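Local coordinates for 3-carboxy-cis,cis-muconate cycloisomerase (PDB 1Q5N), which is a homotetrameric, mostly helical enzyme of the fumarase–aspartase (lyase) superfamily, with a central bundle of long helices, at residues Leu296-Arg301 / Phe335-Gly340; Asp182-Ile187 / Gly245-Asn250; Val133-Glu138 / Val348-Glu353. One frame throughout, in Å; residues are numbered along the deposited sequence.

In the fold
All three contacts are helix-to-helix packings near the middle of the long, rod-like bundle. Contacts 1 and 3 share helix 323-351, whose earlier part meets helix 290-311 and whose last turns meet helix 110-146; contact 2 joins helices 166-191 and 235-261. Contacts 1 and 2 are buried and both reach the third subunit, and they touch each other through the hydroxyls of Thr338 and Thr248. There the apolar packing comes with arginines paired to carboxylates. Contact 3, with centres about 17 Å from either of the others, is partly buried, meets no other subunit, and has only a loose polar approach beside its leucine. Val133 CG2 packs on Ile247 CD1, joining it to contact 2.

Contact 1 of 3, residues Leu296-Arg301 / Phe335-Gly340; sequences LAAANR and FQLTAG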
loop_
_atom_site.group_PDB
_atom_site.type_symbol
_atom_site.label_atom_id
_atom_site.label_comp_id
_atom_site.label_asym_id
_atom_site.label_seq_id
_atom_site.Cartn_x
_atom_site.Cartn_y
_atom_site.Cartn_z
ATOM N N LEU A 296 -16.133 3.176 6.114
ATOM C CA LEU A 296 -14.873 3.863 6.156
ATOM C C LEU A 296 -13.750 2.864 6.426
ATOM O O LEU A 296 -12.634 3.061 5.955
ATOM C CB LEU A 296 -14.921 5.025 7.161
ATOM C CG LEU A 296 -15.723 6.212 6.582
ATOM C CD1 LEU A 296 -16.022 7.278 7.660
ATOM C CD2 LEU A 296 -14.950 6.831 5.427
ATOM N N ALA A 297 -14.045 1.778 7.146
ATOM C CA ALA A 297 -13.035 0.735 7.345
ATOM C C ALA A 297 -12.734 0.073 5.955
ATOM O O ALA A 297 -11.597 -0.216 5.625
ATOM C CB ALA A 297 -13.528 -0.312 8.331
ATOM N N ALA A 298 -13.743 -0.149 5.138
ATOM C CA ALA A 298 -13.513 -0.744 3.830
ATOM C C ALA A 298 -12.735 0.267 2.956
ATOM O O ALA A 298 -11.881 -0.122 2.156
ATOM C CB ALA A 298 -14.858 -1.111 3.193
ATOM N N ALA A 299 -12.978 1.562 3.153
ATOM C CA ALA A 299 -12.275 2.563 2.342
ATOM C C ALA A 299 -10.788 2.746 2.743
ATOM O O ALA A 299 -10.046 3.489 2.086
ATOM C CB ALA A 299 -13.004 3.894 2.408
ATOM N N ASN A 300 -10.409 2.128 3.853
ATOM C CA ASN A 300 -9.018 2.087 4.378
ATOM C C ASN A 300 -8.379 0.755 3.832
ATOM O O ASN A 300 -7.293 0.750 3.239
ATOM C CB ASN A 300 -9.064 2.049 5.937
ATOM C CG ASN A 300 -7.761 1.525 6.596
ATOM O OD1 ASN A 300 -7.207 2.199 7.479
ATOM N ND2 ASN A 300 -7.299 0.335 6.221
ATOM N N ARG A 301 -9.102 -0.354 4.002
ATOM C CA ARG A 301 -8.636 -1.672 3.639
ATOM C C ARG A 301 -8.495 -1.953 2.101
ATOM O O ARG A 301 -7.495 -2.551 1.646
ATOM C CB ARG A 301 -9.580 -2.651 4.345
ATOM C CG ARG A 301 -9.099 -4.081 4.551
ATOM C CD ARG A 301 -7.919 -4.246 5.551
ATOM N NE ARG A 301 -7.362 -5.619 5.525
ATOM C CZ ARG A 301 -8.110 -6.745 5.544
ATOM N NH1 ARG A 301 -9.442 -6.683 5.566
ATOM N NH2 ARG A 301 -7.545 -7.962 5.591
ATOM N N PHE A 335 -13.829 -7.958 -3.179
ATOM C CA PHE A 335 -15.248 -8.143 -3.490
ATOM C C PHE A 335 -16.144 -8.090 -2.232
ATOM O O PHE A 335 -17.190 -7.438 -2.195
ATOM C CB PHE A 335 -15.474 -9.509 -4.138
ATOM C CG PHE A 335 -15.554 -9.463 -5.632
ATOM C CD1 PHE A 335 -16.693 -8.934 -6.256
ATOM C CD2 PHE A 335 -14.513 -10.018 -6.416
ATOM C CE1 PHE A 335 -16.829 -8.949 -7.646
ATOM C CE2 PHE A 335 -14.610 -10.049 -7.800
ATOM C CZ PHE A 335 -15.777 -9.524 -8.434
ATOM N N GLN A 336 -15.748 -8.825 -1.211
ATOM C CA GLN A 336 -16.523 -8.862 0.014
ATOM C C GLN A 336 -16.662 -7.520 0.730
ATOM O O GLN A 336 -17.746 -7.225 1.251
ATOM C CB GLN A 336 -15.938 -9.896 0.966
ATOM C CG GLN A 336 -16.429 -11.284 0.667
ATOM C CD GLN A 336 -15.692 -12.307 1.507
ATOM O OE1 GLN A 336 -14.569 -12.673 1.186
ATOM N NE2 GLN A 336 -16.296 -12.736 2.597
ATOM N N LEU A 337 -15.596 -6.705 0.754
ATOM C CA LEU A 337 -15.643 -5.386 1.394
ATOM C C LEU A 337 -16.466 -4.412 0.557
ATOM O O LEU A 337 -17.192 -3.560 1.119
ATOM C CB LEU A 337 -14.228 -4.810 1.622
ATOM C CG LEU A 337 -13.445 -5.540 2.718
ATOM C CD1 LEU A 337 -11.976 -5.291 2.628
ATOM C CD2 LEU A 337 -13.967 -5.094 4.062
ATOM N N THR A 338 -16.363 -4.526 -0.771
ATOM C CA THR A 338 -17.094 -3.635 -1.660
ATOM C C THR A 338 -18.616 -3.901 -1.579
ATOM O O THR A 338 -19.426 -2.957 -1.473
ATOM C CB THR A 338 -16.631 -3.810 -3.131
ATOM O OG1 THR A 338 -15.242 -3.512 -3.235
ATOM C CG2 THR A 338 -17.433 -2.881 -4.075
ATOM N N ALA A 339 -19.001 -5.181 -1.636
ATOM C CA ALA A 339 -20.418 -5.566 -1.569
ATOM C C ALA A 339 -20.920 -5.181 -0.163
ATOM O O ALA A 339 -22.034 -4.673 -0.011
ATOM C CB ALA A 339 -20.575 -7.104 -1.830
ATOM N N GLY A 340 -20.092 -5.408 0.869
ATOM C CA GLY A 340 -20.498 -4.991 2.218
ATOM C C GLY A 340 -20.681 -3.464 2.316
ATOM O O GLY A 340 -21.663 -2.951 2.863
#
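Ala297 O is gripped twice within its own helix, by Asn300 N at 3.2 Å and by Arg301 N at 3.0 Å, and the turn closed this way sets Arg301 one turn on from Ala298, so that both meet Leu337 of helix 323-351. The two helices run in roughly opposite directions here and lie close, with Ala298 CA 5.7 Å from Leu337 CA. The small methyl of Ala298 makes this possible: it points straight at the other helix and rests on the root of Leu337, its CB 4.1 Å from Leu337 CB and 4.0 Å from the carbonyl oxygen Leu337 O. The leucine divides its fork between two partners. Its CD2 leans over the same alanine, 4.2 Å from Ala298 CB, while CD1 presses on the arginine shaft, 3.7 Å from Arg301 CG. The arginine chain crosses the leucine at about a right angle. With chi1 at -160° its CG stands opposite the backbone N, and a bend at chi2 (68°) then turns the rest of the chain past the leucine methyl, leaving Arg301 NH1 4.1 Å from Leu337 CD1 in an oblique approach to the guanidinium. No hydrogen bond spans the two segments; instead NH1 forms a salt bridge with Glu333, one turn before Leu337, so the methylene part packs and the charged end pairs on the same helix. Beyond the contact, helix 235-261 takes another side of helix 323-351, where Thr338 OG1 bonds to Thr248 OG1, and helix 15-20 touches Ala339. Helix 290-311 is covered further by neighbouring subunits: Leu329 of the second packs on Arg301, and Val314 of the third on Ala299.

Contact 2 of 3, residues Asp182-Ile187 / Gly245-Asn250; sequences DRINAI and GIITGN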
loop_
_atom_site.group_PDB
_atom_site.type_symbol
_atom_site.label_atom_id
_atom_site.label_comp_id
_atom_site.label_asym_id
_atom_site.label_seq_id
_atom_site.Cartn_x
_atom_site.Cartn_y
_atom_site.Cartn_z
ATOM N N ASP A 182 -21.139 2.123 -15.941
ATOM C CA ASP A 182 -20.522 2.076 -17.238
ATOM C C ASP A 182 -19.215 1.259 -17.203
ATOM O O ASP A 182 -18.914 0.480 -18.132
ATOM C CB ASP A 182 -20.204 3.482 -17.746
ATOM C CG ASP A 182 -21.467 4.321 -18.093
ATOM O OD1 ASP A 182 -22.589 3.766 -18.222
ATOM O OD2 ASP A 182 -21.311 5.562 -18.251
ATOM N N ARG A 183 -18.423 1.468 -16.153
ATOM C CA ARG A 183 -17.160 0.753 -16.030
ATOM C C ARG A 183 -17.379 -0.751 -15.934
ATOM O O ARG A 183 -16.679 -1.521 -16.585
ATOM C CB ARG A 183 -16.407 1.213 -14.795
ATOM C CG ARG A 183 -15.776 2.561 -14.958
ATOM C CD ARG A 183 -15.110 2.997 -13.636
ATOM N NE ARG A 183 -14.661 4.374 -13.780
ATOM C CZ ARG A 183 -15.163 5.394 -13.083
ATOM N NH1 ARG A 183 -16.126 5.192 -12.176
ATOM N NH2 ARG A 183 -14.712 6.625 -13.322
ATOM N N ILE A 184 -18.361 -1.146 -15.133
ATOM C CA ILE A 184 -18.672 -2.560 -14.970
ATOM C C ILE A 184 -19.076 -3.178 -16.340
ATOM O O ILE A 184 -18.551 -4.218 -16.724
ATOM C CB ILE A 184 -19.810 -2.769 -13.946
ATOM C CG1 ILE A 184 -19.271 -2.521 -12.539
ATOM C CG2 ILE A 184 -20.416 -4.171 -14.111
ATOM C CD1 ILE A 184 -20.262 -2.699 -11.434
ATOM N N ASN A 185 -19.961 -2.513 -17.085
ATOM C CA ASN A 185 -20.387 -3.071 -18.352
ATOM C C ASN A 185 -19.259 -3.139 -19.355
ATOM O O ASN A 185 -19.193 -4.090 -20.120
ATOM C CB ASN A 185 -21.580 -2.288 -18.953
ATOM C CG ASN A 185 -22.889 -2.584 -18.221
ATOM O OD1 ASN A 185 -23.191 -3.746 -17.890
ATOM N ND2 ASN A 185 -23.669 -1.534 -17.952
ATOM N N ALA A 186 -18.389 -2.130 -19.362
ATOM C CA ALA A 186 -17.289 -2.099 -20.304
ATOM C C ALA A 186 -16.191 -3.153 -20.125
ATOM O O ALA A 186 -15.494 -3.425 -21.069
ATOM C CB ALA A 186 -16.655 -0.725 -20.296
ATOM N N ILE A 187 -16.018 -3.748 -18.949
ATOM C CA ILE A 187 -14.947 -4.736 -18.771
ATOM C C ILE A 187 -15.412 -6.185 -18.929
ATOM O O ILE A 187 -14.600 -7.101 -19.084
ATOM C CB ILE A 187 -14.286 -4.638 -17.339
ATOM C CG1 ILE A 187 -15.282 -5.097 -16.264
ATOM C CG2 ILE A 187 -13.833 -3.238 -17.066
ATOM C CD1 ILE A 187 -14.610 -5.276 -14.916
ATOM N N GLY A 245 -12.376 -1.229 -6.467
ATOM C CA GLY A 245 -11.692 -0.228 -5.681
ATOM C C GLY A 245 -12.304 1.170 -5.868
ATOM O O GLY A 245 -12.449 1.905 -4.890
ATOM N N ILE A 246 -12.671 1.541 -7.097
ATOM C CA ILE A 246 -13.257 2.841 -7.335
ATOM C C ILE A 246 -14.641 2.933 -6.692
ATOM O O ILE A 246 -15.002 3.956 -6.106
ATOM C CB ILE A 246 -13.369 3.128 -8.837
ATOM C CG1 ILE A 246 -11.971 3.394 -9.419
ATOM C CG2 ILE A 246 -14.301 4.312 -9.087
ATOM C CD1 ILE A 246 -11.989 3.337 -10.947
ATOM N N ILE A 247 -15.404 1.844 -6.757
ATOM C CA ILE A 247 -16.728 1.860 -6.161
ATOM C C ILE A 247 -16.593 2.043 -4.655
ATOM O O ILE A 247 -17.353 2.799 -4.047
ATOM C CB ILE A 247 -17.516 0.531 -6.467
ATOM C CG1 ILE A 247 -17.839 0.489 -7.969
ATOM C CG2 ILE A 247 -18.760 0.410 -5.537
ATOM C CD1 ILE A 247 -18.227 -0.922 -8.490
ATOM N N THR A 248 -15.634 1.356 -4.046
ATOM C CA THR A 248 -15.496 1.498 -2.606
ATOM C C THR A 248 -15.069 2.918 -2.283
ATOM O O THR A 248 -15.553 3.483 -1.299
ATOM C CB THR A 248 -14.489 0.507 -2.034
ATOM O OG1 THR A 248 -15.049 -0.793 -2.162
ATOM C CG2 THR A 248 -14.193 0.790 -0.538
ATOM N N GLY A 249 -14.190 3.504 -3.107
ATOM C CA GLY A 249 -13.804 4.887 -2.857
ATOM C C GLY A 249 -15.025 5.841 -2.958
ATOM O O GLY A 249 -15.119 6.785 -2.176
ATOM N N ASN A 250 -15.950 5.617 -3.908
ATOM C CA ASN A 250 -17.133 6.496 -4.025
ATOM C C ASN A 250 -18.010 6.443 -2.761
ATOM O O ASN A 250 -18.477 7.489 -2.291
ATOM C CB ASN A 250 -18.059 6.121 -5.222
ATOM C CG ASN A 250 -17.436 6.415 -6.580
ATOM O OD1 ASN A 250 -16.840 7.485 -6.796
ATOM N ND2 ASN A 250 -17.592 5.485 -7.514
HETATM O O HOH W 1 -17.560 6.742 -10.057
#
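In the bundle of long helices at the centre of this fumarase–aspartase-type fold, helices 166-191 and 235-261 run antiparallel, and Arg183 reaches from the first to Ile246 on the second. The backbones stay well apart, Arg183 CA lying 9.8 Å from Ile246 CA, so side chains fill the gap. Arg183 does so with a chain extended from CG to NE (chi2 176°, chi3 -173°), which carries the guanidinium to Ile246; the two side chains cross at about a right angle. Both branches of the isoleucine come to it: CG2 lies over one face of the guanidinium, 3.7 Å from Arg183 NH1, and CD1 sits above the plane toward the rim, 4.0 Å from Arg183 NE. The group is thus packed from one side by hydrocarbon while its edge stays in use. There, in the plane, a water accepts from Arg183 NH1 at 3.0 Å and also from Asn250 ND2 at 2.8 Å, bridging the two segments, between which no direct hydrogen bond forms. The charge has carboxylates on two chains: NH1 pairs with Asp180 in the same helix, and NH2 with Asp235 and Glu239 of the third subunit. These acids would be expected to stabilise the cation and fix its rotation. A weak bond from Asn250 ND2 to Asp180 OD2 joins the same two helices just outside segment 182-187. One residue along each helix, Ile184 and Ile247 meet tip to tip, CD1 to CD1 at 4.0 Å, their chains again about perpendicular. Ile247 also touches Thr338 and Leu342 of helix 323-351. Aliphatic contacts within the chain, beside an arginine that pairs with acids of another subunit, suit the tetramer of this superfamily, in which the helical bundles of the subunits come together in a common core.

Contact 3 of 3, residues Val133-Glu138 / Val348-Glu353; sequences VQQCYE and VLKGME
The flat carboxamide of Gln135 turns OE1 toward Lys350 of the other helix, 3.8 Å from NZ, and nothing else of segment 348-353 comes as near to it. At that length the pair is a loose electrostatic approach with no hydrogen bond, and the two extended side chains cross obliquely. A second flat pair lies within helix 110-146 itself, where the Gln134 amide gives a weak bond from NE2 to Glu138 OE2 (3.4 Å, 145° at the hydrogen). The contact belongs to the long-helix bundle of the lyase fold: helix 110-146 runs here in roughly the same direction as the last turns of helix 323-351. Beneath the polar fringe the packing is carried by Leu349, the side chain that points most directly across. Its CG lies opposite the carbonyl carbon (chi1 -77°) and the chain is extended at chi2, which pushes CD1 out against the backbone of Cys136. That methyl lies 3.8 Å from Cys136 O, 4.1 Å from Cys136 CA and 4.2 Å from Cys136 CB, so it meets main chain as much as side chain, and the two helices approach with Cys136 CA 7.2 Å from Leu349 CA. Cys136 also touches Phe177 of helix 166-191 and Leu346. Just beyond the helix, Glu353 enters the small antiparallel pairing of strands 269-270 and 353-354 through backbone bonds with Phe270. The two helices are also tied by a true hydrogen bond, in which Gln143 NE2, further along helix 110-146, donates to the backbone oxygen Leu349 O.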
loop_
_atom_site.group_PDB
_atom_site.type_symbol
_atom_site.label_atom_id
_atom_site.label_comp_id
_atom_site.label_asym_id
_atom_site.label_seq_id
_atom_site.Cartn_x
_atom_site.Cartn_y
_atom_site.Cartn_z
ATOM N N VAL A 133 -25.107 -1.476 -7.143
ATOM C CA VAL A 133 -24.819 -0.139 -7.647
ATOM C C VAL A 133 -26.050 0.469 -8.336
ATOM O O VAL A 133 -26.315 1.670 -8.204
ATOM C CB VAL A 133 -23.652 -0.162 -8.624
ATOM C CG1 VAL A 133 -23.516 1.180 -9.307
ATOM C CG2 VAL A 133 -22.386 -0.538 -7.868
ATOM N N GLN A 134 -26.777 -0.370 -9.079
ATOM C CA GLN A 134 -27.969 0.032 -9.791
ATOM C C GLN A 134 -29.017 0.563 -8.763
ATOM O O GLN A 134 -29.626 1.593 -8.993
ATOM C CB GLN A 134 -28.525 -1.191 -10.544
ATOM C CG GLN A 134 -29.767 -0.935 -11.358
ATOM C CD GLN A 134 -29.513 0.072 -12.497
ATOM O OE1 GLN A 134 -28.620 -0.127 -13.329
ATOM N NE2 GLN A 134 -30.307 1.152 -12.537
ATOM N N GLN A 135 -29.240 -0.149 -7.663
ATOM C CA GLN A 135 -30.183 0.326 -6.665
ATOM C C GLN A 135 -29.694 1.617 -5.980
ATOM O O GLN A 135 -30.507 2.503 -5.680
ATOM C CB GLN A 135 -30.413 -0.715 -5.589
ATOM C CG GLN A 135 -31.118 -1.880 -6.072
ATOM C CD GLN A 135 -31.291 -2.847 -4.961
ATOM O OE1 GLN A 135 -32.187 -2.681 -4.122
ATOM N NE2 GLN A 135 -30.426 -3.861 -4.907
ATOM N N CYS A 136 -28.384 1.695 -5.698
ATOM C CA CYS A 136 -27.816 2.890 -5.107
ATOM C C CYS A 136 -28.069 4.047 -6.074
ATOM O O CYS A 136 -28.481 5.119 -5.649
ATOM C CB CYS A 136 -26.287 2.747 -4.848
ATOM S SG CYS A 136 -25.921 1.791 -3.371
ATOM N N TYR A 137 -27.807 3.837 -7.361
ATOM C CA TYR A 137 -28.027 4.882 -8.377
ATOM C C TYR A 137 -29.502 5.386 -8.389
ATOM O O TYR A 137 -29.778 6.592 -8.306
ATOM C CB TYR A 137 -27.663 4.324 -9.731
ATOM C CG TYR A 137 -27.836 5.272 -10.903
ATOM C CD1 TYR A 137 -27.322 6.564 -10.863
ATOM C CD2 TYR A 137 -28.394 4.818 -12.109
ATOM C CE1 TYR A 137 -27.326 7.364 -11.959
ATOM C CE2 TYR A 137 -28.406 5.623 -13.246
ATOM C CZ TYR A 137 -27.868 6.883 -13.173
ATOM O OH TYR A 137 -27.803 7.647 -14.322
ATOM N N GLU A 138 -30.431 4.443 -8.482
ATOM C CA GLU A 138 -31.860 4.732 -8.513
ATOM C C GLU A 138 -32.277 5.508 -7.289
ATOM O O GLU A 138 -32.914 6.571 -7.409
ATOM C CB GLU A 138 -32.673 3.434 -8.599
ATOM C CG GLU A 138 -32.692 2.969 -10.036
ATOM C CD GLU A 138 -33.338 1.607 -10.225
ATOM O OE1 GLU A 138 -33.700 0.932 -9.217
ATOM O OE2 GLU A 138 -33.466 1.211 -11.400
ATOM N N VAL A 348 -28.539 3.393 4.058
ATOM C CA VAL A 348 -28.491 4.795 4.422
ATOM C C VAL A 348 -29.167 5.687 3.377
ATOM O O VAL A 348 -29.888 6.615 3.748
ATOM C CB VAL A 348 -26.995 5.269 4.662
ATOM C CG1 VAL A 348 -26.910 6.816 4.772
ATOM C CG2 VAL A 348 -26.449 4.627 5.906
ATOM N N LEU A 349 -28.931 5.434 2.079
ATOM C CA LEU A 349 -29.547 6.265 1.050
ATOM C C LEU A 349 -31.065 6.141 1.085
ATOM O O LEU A 349 -31.758 7.109 0.798
ATOM C CB LEU A 349 -29.074 5.891 -0.338
ATOM C CG LEU A 349 -27.693 6.356 -0.758
ATOM C CD1 LEU A 349 -27.347 5.716 -2.117
ATOM C CD2 LEU A 349 -27.628 7.848 -0.865
ATOM N N LYS A 350 -31.568 4.957 1.442
ATOM C CA LYS A 350 -32.995 4.719 1.516
ATOM C C LYS A 350 -33.681 5.274 2.749
ATOM O O LYS A 350 -34.764 5.826 2.625
ATOM C CB LYS A 350 -33.308 3.232 1.452
ATOM C CG LYS A 350 -33.236 2.651 0.049
ATOM C CD LYS A 350 -33.597 1.166 0.061
ATOM C CE LYS A 350 -33.739 0.673 -1.356
ATOM N NZ LYS A 350 -34.024 -0.793 -1.369
ATOM N N GLY A 351 -33.065 5.133 3.920
ATOM C CA GLY A 351 -33.725 5.592 5.134
ATOM C C GLY A 351 -33.145 6.823 5.796
ATOM O O GLY A 351 -33.355 7.080 6.977
ATOM N N MET A 352 -32.371 7.547 5.010
ATOM C CA MET A 352 -31.709 8.782 5.388
ATOM C C MET A 352 -32.713 9.782 6.019
ATOM O O MET A 352 -33.746 10.086 5.430
ATOM C CB MET A 352 -31.167 9.376 4.109
ATOM C CG MET A 352 -30.307 10.571 4.255
ATOM S SD MET A 352 -30.081 11.371 2.624
ATOM C CE MET A 352 -29.995 9.967 1.501
ATOM N N GLU A 353 -32.380 10.317 7.186
ATOM C CA GLU A 353 -33.219 11.287 7.888
ATOM C C GLU A 353 -32.649 12.717 7.673
ATOM O O GLU A 353 -31.542 13.024 8.110
ATOM C CB GLU A 353 -33.169 10.940 9.351
ATOM C CG GLU A 353 -34.423 10.810 10.069
ATOM C CD GLU A 353 -34.119 10.360 11.510
ATOM O OE1 GLU A 353 -33.929 9.113 11.708
ATOM O OE2 GLU A 353 -34.033 11.258 12.416
#